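Local coordinates for protein phenazine-1-carboxylate N-methyltransferase (Pseudomonas aeruginosa, PDB 2IP2) that catalyses the S-adenosyl-L-methionine-dependent N-methylation of phenazine-1-carboxylate to 5-methyl-phenazine-1-carboxylate, a step in the biosynthesis of the virulence-associated pigment pyocyanin, at residues G93-M98 and S153-H158; E104-A109 and D288-M293; P161-F166 and V316-D321. One frame throughout, in Å; residues are numbered along the deposited sequence.

In the fold
Coming from the N-terminal helices, the chain passes 93-98 and then 104-109, on the successive helices 96-102 and 105-109. Contact 1 closes first, when the largely helical excursion after 98 returns at 153-158. Contact 2 is still open then and closes only at 288-293, so the two cross. Contact 3 starts at 161-166, after contact 1 has closed, and ends at 316-321, crossing contact 2. Contacts 1 and 2 thus bring helices 96-102 and 105-109 to helices 154-163 and 282-295, and both border the second subunit. Contact 3 ties helix 154-163, already used by contact 1, to edge strand 314-322 of the central sheet.

Contact 1: G93-M98 and S153-H158; sequences GSFRDM and SNLAFH
Phe95 meets Leu155 with the rim of its ring: CE1 lies 3.5 Å from Leu155 CD1, and that methyl sits near the ring plane, so this is an edge contact and not a methyl laid over a face. The second branch of the leucine touches beside it, with Leu155 CD2 3.8 Å from Phe95 CZ, and the two methyls lie alongside the CE1-CZ bond at the rim. The two side chains cross at about a right angle. Behind the ring, CG stands anti to the carbonyl carbon of Phe95 (chi1 -74°), which carries CE1 and CZ out to the leucine. The backbone either side of Phe95 is bridged by a capping bond, Arg96 N to Ser94 OG at 3.3 Å, which probably steadies it. Leu155 belongs to the first turn of helix 154-163, where His158 N bonds to Asn154 O at 2.9 Å. The result is a small apolar contact at the dimer interface: Ile13 of the second subunit packs on Phe95, and Ala9 of the second subunit on Leu155. It joins the entrance of helix 96-102 to the start of helix 154-163, which leads toward strand 170-174 of the central sheet.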
# COMPACT_ATOMS: atom_id res chain seq x y z
N GLY A 93 -21.23 -0.46 -12.24
CA GLY A 93 -20.78 0.47 -11.21
C GLY A 93 -19.70 -0.05 -10.27
O GLY A 93 -19.73 0.23 -9.08
N SER A 94 -18.75 -0.84 -10.80
CA SER A 94 -17.73 -1.44 -9.92
C SER A 94 -16.54 -0.49 -9.80
O SER A 94 -16.46 0.55 -10.47
CB SER A 94 -17.26 -2.76 -10.51
OG SER A 94 -16.63 -2.49 -11.76
N PHE A 95 -15.57 -0.89 -8.97
CA PHE A 95 -14.28 -0.18 -8.85
C PHE A 95 -13.23 -0.67 -9.85
O PHE A 95 -12.07 -0.20 -9.85
CB PHE A 95 -13.77 -0.34 -7.43
CG PHE A 95 -14.52 0.50 -6.43
CD1 PHE A 95 -15.79 0.97 -6.71
CD2 PHE A 95 -13.94 0.83 -5.21
CE1 PHE A 95 -16.49 1.74 -5.77
CE2 PHE A 95 -14.64 1.64 -4.26
CZ PHE A 95 -15.91 2.08 -4.55
N ARG A 96 -13.67 -1.58 -10.74
CA ARG A 96 -12.72 -2.28 -11.62
C ARG A 96 -11.86 -1.31 -12.43
O ARG A 96 -10.65 -1.39 -12.40
CB ARG A 96 -13.43 -3.27 -12.57
CG ARG A 96 -12.52 -3.78 -13.65
CD ARG A 96 -13.16 -4.87 -14.62
NE ARG A 96 -12.41 -4.83 -15.89
CZ ARG A 96 -11.35 -5.58 -16.18
NH1 ARG A 96 -10.91 -6.49 -15.33
NH2 ARG A 96 -10.76 -5.44 -17.35
N ASP A 97 -12.49 -0.39 -13.18
CA ASP A 97 -11.71 0.53 -14.00
C ASP A 97 -10.88 1.49 -13.17
O ASP A 97 -9.87 1.96 -13.65
CB ASP A 97 -12.64 1.34 -14.90
CG ASP A 97 -13.28 0.44 -15.93
OD1 ASP A 97 -12.51 -0.30 -16.60
OD2 ASP A 97 -14.51 0.41 -15.98
N MET A 98 -11.38 1.85 -12.00
CA MET A 98 -10.59 2.72 -11.08
C MET A 98 -9.31 1.97 -10.62
O MET A 98 -8.19 2.52 -10.71
CB MET A 98 -11.42 3.16 -9.87
CG MET A 98 -10.71 4.17 -8.97
SD MET A 98 -11.37 4.22 -7.31
CE MET A 98 -10.75 2.61 -6.78
N SER A 153 -16.84 6.86 -8.23
CA SER A 153 -17.41 7.94 -7.40
C SER A 153 -18.90 8.23 -7.66
O SER A 153 -19.50 9.06 -6.98
CB SER A 153 -16.53 9.20 -7.50
OG SER A 153 -15.37 9.03 -6.69
N ASN A 154 -19.50 7.52 -8.61
CA ASN A 154 -20.95 7.48 -8.76
C ASN A 154 -21.63 6.96 -7.49
O ASN A 154 -22.82 7.18 -7.28
CB ASN A 154 -21.37 6.64 -9.99
CG ASN A 154 -21.09 7.38 -11.32
OD1 ASN A 154 -20.60 8.52 -11.33
ND2 ASN A 154 -21.39 6.73 -12.44
N LEU A 155 -20.83 6.30 -6.64
CA LEU A 155 -21.30 5.91 -5.30
C LEU A 155 -21.85 7.13 -4.56
O LEU A 155 -22.91 7.06 -3.92
CB LEU A 155 -20.19 5.23 -4.49
CG LEU A 155 -20.15 3.69 -4.42
CD1 LEU A 155 -19.70 3.05 -5.72
CD2 LEU A 155 -19.28 3.21 -3.26
N ALA A 156 -21.13 8.24 -4.63
CA ALA A 156 -21.54 9.44 -3.90
C ALA A 156 -22.73 10.07 -4.62
O ALA A 156 -23.72 10.45 -3.97
CB ALA A 156 -20.40 10.42 -3.79
N PHE A 157 -22.64 10.15 -5.95
CA PHE A 157 -23.70 10.78 -6.76
C PHE A 157 -25.05 10.10 -6.57
O PHE A 157 -26.06 10.78 -6.64
CB PHE A 157 -23.36 10.77 -8.26
CG PHE A 157 -22.24 11.73 -8.67
CD1 PHE A 157 -21.75 12.71 -7.80
CD2 PHE A 157 -21.68 11.62 -9.95
CE1 PHE A 157 -20.70 13.59 -8.21
CE2 PHE A 157 -20.65 12.49 -10.36
CZ PHE A 157 -20.16 13.47 -9.49
N HIS A 158 -25.08 8.78 -6.40
CA HIS A 158 -26.34 8.06 -6.26
C HIS A 158 -27.01 8.36 -4.94
O HIS A 158 -28.25 8.24 -4.83
CB HIS A 158 -26.18 6.54 -6.44
CG HIS A 158 -25.84 6.13 -7.85
ND1 HIS A 158 -26.55 6.58 -8.94
CD2 HIS A 158 -24.89 5.30 -8.33
CE1 HIS A 158 -26.04 6.05 -10.04
NE2 HIS A 158 -25.02 5.28 -9.70

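Contact 2: E104-A109 and D288-M293; sequences EEFHAA and DVHLFM
Phe106 and His290 are brought together by opposite choices of first torsion. On helix 105-109 the phenylalanine holds CG anti to its carbonyl carbon, while on helix 282-295 the histidine turns CG anti to the backbone N (chi1 173°), which swings the imidazole across the gap between the helices. The outcome is a T-shaped pair: the imidazole edge points at one face of the phenyl ring, the planes stand at 83° and the ring centroids of Phe106 and His290 are 4.7 Å apart. The approach is off-centre. His290 CE1 sits above the rim, 3.4 Å from Phe106 CD2, and His290 NE2 follows along the same side at 3.6 Å from Phe106 CE2.

A second point of contact lies further along, where Ala109 and Met293 have the closest CA pair of the two segments, 6.7 Å apart. Here Met293 CG, anti to the backbone N (chi1 -165°), comes 3.5 Å from Ala109 O, at the end of helix 105-109, and the bend at chi2 brings Met293 SD to 3.7 Å from the same Ala109 O.

The imidazole's rotation is probably fixed by partners outside the pair. Its ND1 is hydrogen-bonded to Trp110 NE1, and Trp20 of the second subunit stacks on the ring. Phe106, for its part, also meets the rings of Phe101, Tyr102 and Phe132, so the T-shaped pair is one element of a buried aromatic cluster.

The pair itself is an intrachain T-shaped contact, even though a ring of the second subunit leans on it. In this class I methyltransferase it joins helix 105-109 to helix 282-295, which follows strand 267-272 of the Rossmann-like core.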
# COMPACT_ATOMS: atom_id res chain seq x y z
N GLU A 104 -1.88 1.70 -12.89
CA GLU A 104 -1.11 1.95 -14.11
C GLU A 104 -0.66 3.37 -14.05
O GLU A 104 0.35 3.65 -13.42
CB GLU A 104 -1.95 1.57 -15.34
CG GLU A 104 -2.09 0.03 -15.44
CD GLU A 104 -3.16 -0.53 -16.42
OE1 GLU A 104 -3.76 0.24 -17.24
OE2 GLU A 104 -3.37 -1.78 -16.32
N GLU A 105 -1.44 4.32 -14.64
CA GLU A 105 -1.02 5.70 -14.65
C GLU A 105 -0.66 6.24 -13.25
O GLU A 105 0.34 6.92 -13.11
CB GLU A 105 -2.15 6.56 -15.18
CG GLU A 105 -2.09 6.76 -16.66
CD GLU A 105 -2.75 5.63 -17.42
OE1 GLU A 105 -3.21 4.64 -16.80
OE2 GLU A 105 -2.82 5.77 -18.68
N PHE A 106 -1.50 6.01 -12.24
CA PHE A 106 -1.15 6.58 -10.93
C PHE A 106 -0.05 5.85 -10.15
O PHE A 106 0.62 6.44 -9.28
CB PHE A 106 -2.36 6.80 -10.08
CG PHE A 106 -3.27 7.89 -10.61
CD1 PHE A 106 -2.74 8.96 -11.40
CD2 PHE A 106 -4.64 7.87 -10.29
CE1 PHE A 106 -3.61 10.03 -11.83
CE2 PHE A 106 -5.50 8.89 -10.73
CZ PHE A 106 -4.98 9.98 -11.46
N HIS A 107 0.14 4.58 -10.45
CA HIS A 107 1.33 3.86 -9.92
C HIS A 107 2.61 4.50 -10.52
O HIS A 107 3.60 4.73 -9.81
CB HIS A 107 1.28 2.39 -10.33
CG HIS A 107 2.49 1.60 -9.91
ND1 HIS A 107 2.66 1.13 -8.63
CD2 HIS A 107 3.58 1.19 -10.61
CE1 HIS A 107 3.82 0.47 -8.54
NE2 HIS A 107 4.39 0.50 -9.73
N ALA A 108 2.57 4.77 -11.83
CA ALA A 108 3.67 5.51 -12.43
C ALA A 108 3.87 6.87 -11.79
O ALA A 108 5.02 7.30 -11.54
CB ALA A 108 3.41 5.69 -13.93
N ALA A 109 2.77 7.56 -11.54
CA ALA A 109 2.78 8.95 -10.95
C ALA A 109 3.39 9.00 -9.57
O ALA A 109 4.02 10.02 -9.14
CB ALA A 109 1.35 9.49 -10.87
N ASP A 288 -5.85 14.11 -0.41
CA ASP A 288 -5.27 15.44 -0.66
C ASP A 288 -3.87 15.37 -1.26
O ASP A 288 -3.57 16.11 -2.21
CB ASP A 288 -5.24 16.21 0.63
CG ASP A 288 -4.56 17.60 0.46
OD1 ASP A 288 -5.17 18.43 -0.22
OD2 ASP A 288 -3.46 17.82 1.05
N VAL A 289 -3.04 14.46 -0.74
CA VAL A 289 -1.67 14.35 -1.25
C VAL A 289 -1.71 13.76 -2.65
O VAL A 289 -0.98 14.18 -3.56
CB VAL A 289 -0.70 13.61 -0.30
CG1 VAL A 289 0.70 13.52 -0.94
CG2 VAL A 289 -0.53 14.40 1.06
N HIS A 290 -2.63 12.81 -2.84
CA HIS A 290 -2.81 12.23 -4.16
C HIS A 290 -3.21 13.29 -5.20
O HIS A 290 -2.72 13.28 -6.36
CB HIS A 290 -3.90 11.16 -4.10
CG HIS A 290 -4.25 10.62 -5.46
ND1 HIS A 290 -3.33 9.99 -6.27
CD2 HIS A 290 -5.42 10.63 -6.15
CE1 HIS A 290 -3.93 9.59 -7.39
NE2 HIS A 290 -5.20 9.98 -7.35
N LEU A 291 -4.09 14.23 -4.81
CA LEU A 291 -4.51 15.31 -5.73
C LEU A 291 -3.32 16.16 -6.21
O LEU A 291 -3.24 16.52 -7.39
CB LEU A 291 -5.61 16.17 -5.08
CG LEU A 291 -6.33 17.20 -5.96
CD1 LEU A 291 -6.72 16.58 -7.31
CD2 LEU A 291 -7.59 17.67 -5.28
N PHE A 292 -2.39 16.45 -5.29
CA PHE A 292 -1.15 17.06 -5.66
C PHE A 292 -0.36 16.15 -6.63
O PHE A 292 0.12 16.60 -7.68
CB PHE A 292 -0.25 17.39 -4.43
CG PHE A 292 1.16 17.70 -4.85
CD1 PHE A 292 1.45 18.94 -5.46
CD2 PHE A 292 2.17 16.69 -4.77
CE1 PHE A 292 2.75 19.18 -5.96
CE2 PHE A 292 3.46 16.92 -5.23
CZ PHE A 292 3.76 18.18 -5.84
N MET A 293 -0.24 14.87 -6.25
CA MET A 293 0.65 13.93 -7.00
C MET A 293 0.13 13.79 -8.43
O MET A 293 0.92 13.67 -9.37
CB MET A 293 0.74 12.57 -6.31
CG MET A 293 1.92 11.63 -6.80
SD MET A 293 3.47 12.48 -6.41
CE MET A 293 3.45 12.68 -4.61

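Contact 3: P161-F166 and V316-D321; sequences PRLLDF and VERIVD
The polar contact is a single hydrogen bond: Arg318 NH1 donates to Leu163 O at 3.2 Å, with an N-H...acceptor angle of 158°. The oxygen lies close to the guanidinium plane, at the edge of the group, but the donor stands 40° out of the carbonyl plane, so it approaches from above and not along a lone pair. A bend at chi3 (115°) turns the arginine's end toward the end of helix 154-163; because the residue also touches a crystal neighbour, this conformation may owe something to the lattice.

The strand that supplies the arginine is 314-322, an edge strand of the mixed seven-stranded sheet within this chain. In that sheet, ordered 3-2-1-4-5-7-6, strand 326-333, the seventh, runs antiparallel between 267-272 and 314-322, the class I methyltransferase hallmark. The pairing is interrupted here by a classic beta bulge, in which two residues, Glu317 and Arg318, stand opposite the single Val330.

Apolar contacts flank the bond. The branch ends of Leu163 and Val320 meet head on, Leu163 CD1 lying 3.5 Å from Val320 CG1, while the other branch, Leu163 CD2, touches Arg318 NH2 at 3.7 Å. Leu164, the first residue to leave the helix, runs alongside the arginine but points the other way and sets CD2 3.8 Å from Arg318 NH1. Met328 of the neighbouring strand 326-333 touches Leu163, Leu164 and Val320.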
# COMPACT_ATOMS: atom_id res chain seq x y z
N PRO A 161 -29.63 12.25 -4.86
CA PRO A 161 -31.10 12.31 -4.97
C PRO A 161 -31.86 11.53 -3.90
O PRO A 161 -33.10 11.60 -3.87
CB PRO A 161 -31.37 11.70 -6.34
CG PRO A 161 -30.19 10.74 -6.54
CD PRO A 161 -29.03 11.47 -5.96
N ARG A 162 -31.14 10.75 -3.07
CA ARG A 162 -31.74 10.13 -1.86
C ARG A 162 -31.73 11.13 -0.70
O ARG A 162 -32.59 11.05 0.17
CB ARG A 162 -31.02 8.85 -1.42
CG ARG A 162 -31.05 7.68 -2.43
CD ARG A 162 -30.35 6.39 -1.91
NE ARG A 162 -30.03 5.47 -3.01
CZ ARG A 162 -28.79 5.11 -3.39
NH1 ARG A 162 -27.72 5.57 -2.75
NH2 ARG A 162 -28.62 4.28 -4.43
N LEU A 163 -30.76 12.04 -0.67
CA LEU A 163 -30.72 13.07 0.40
C LEU A 163 -31.49 14.35 0.06
O LEU A 163 -31.96 15.05 0.95
CB LEU A 163 -29.28 13.44 0.75
CG LEU A 163 -28.33 12.41 1.37
CD1 LEU A 163 -26.88 12.85 1.03
CD2 LEU A 163 -28.49 12.26 2.90
N LEU A 164 -31.60 14.67 -1.22
CA LEU A 164 -32.33 15.85 -1.64
C LEU A 164 -33.54 15.42 -2.42
O LEU A 164 -33.52 14.40 -3.10
CB LEU A 164 -31.45 16.79 -2.50
CG LEU A 164 -30.02 17.18 -2.05
CD1 LEU A 164 -29.49 18.33 -2.87
CD2 LEU A 164 -29.97 17.62 -0.62
N ASP A 165 -34.61 16.21 -2.35
CA ASP A 165 -35.81 15.90 -3.07
C ASP A 165 -35.81 16.60 -4.45
O ASP A 165 -35.92 17.81 -4.53
CB ASP A 165 -37.04 16.30 -2.19
CG ASP A 165 -38.39 15.77 -2.72
OD1 ASP A 165 -38.50 15.21 -3.85
OD2 ASP A 165 -39.39 15.93 -1.96
N PHE A 166 -35.65 15.85 -5.53
CA PHE A 166 -35.73 16.44 -6.86
C PHE A 166 -37.11 16.29 -7.50
O PHE A 166 -37.31 16.72 -8.63
CB PHE A 166 -34.66 15.85 -7.79
CG PHE A 166 -33.28 16.28 -7.45
CD1 PHE A 166 -32.58 15.63 -6.43
CD2 PHE A 166 -32.66 17.31 -8.16
CE1 PHE A 166 -31.27 16.01 -6.09
CE2 PHE A 166 -31.35 17.70 -7.85
CZ PHE A 166 -30.64 17.05 -6.82
N VAL A 316 -25.06 28.12 5.16
CA VAL A 316 -25.10 26.64 5.19
C VAL A 316 -26.25 26.13 5.99
O VAL A 316 -26.46 26.52 7.15
CB VAL A 316 -23.80 26.01 5.76
CG1 VAL A 316 -23.93 24.49 5.74
CG2 VAL A 316 -22.64 26.45 4.95
N GLU A 317 -27.00 25.23 5.36
CA GLU A 317 -28.16 24.59 5.96
C GLU A 317 -27.84 23.18 6.47
O GLU A 317 -28.37 22.73 7.50
CB GLU A 317 -29.26 24.48 4.91
CG GLU A 317 -30.32 23.44 5.24
CD GLU A 317 -31.20 23.11 4.06
OE1 GLU A 317 -31.52 24.05 3.30
OE2 GLU A 317 -31.54 21.91 3.90
N ARG A 318 -26.99 22.47 5.74
CA ARG A 318 -26.73 21.08 6.05
C ARG A 318 -25.36 20.74 5.58
O ARG A 318 -24.98 21.19 4.50
CB ARG A 318 -27.63 20.22 5.19
CG ARG A 318 -28.65 19.50 5.85
CD ARG A 318 -29.53 18.95 4.75
NE ARG A 318 -29.45 17.51 4.74
CZ ARG A 318 -30.16 16.75 3.93
NH1 ARG A 318 -30.99 17.30 3.07
NH2 ARG A 318 -30.02 15.44 4.02
N ILE A 319 -24.65 19.89 6.32
CA ILE A 319 -23.44 19.26 5.79
C ILE A 319 -23.62 17.77 5.94
O ILE A 319 -23.92 17.29 7.05
CB ILE A 319 -22.17 19.71 6.56
CG1 ILE A 319 -22.05 21.24 6.50
CG2 ILE A 319 -20.89 19.01 6.02
CD1 ILE A 319 -20.90 21.79 7.36
N VAL A 320 -23.42 17.03 4.85
CA VAL A 320 -23.59 15.56 4.89
C VAL A 320 -22.30 14.87 4.42
O VAL A 320 -21.73 15.28 3.39
CB VAL A 320 -24.80 15.12 4.00
CG1 VAL A 320 -24.97 13.56 3.93
CG2 VAL A 320 -26.09 15.77 4.45
N ASP A 321 -21.85 13.84 5.14
CA ASP A 321 -20.74 13.01 4.69
C ASP A 321 -21.21 11.97 3.72
O ASP A 321 -22.03 11.10 4.08
CB ASP A 321 -20.06 12.32 5.88
CG ASP A 321 -19.31 13.31 6.78
OD1 ASP A 321 -19.14 14.46 6.36
OD2 ASP A 321 -18.89 12.92 7.88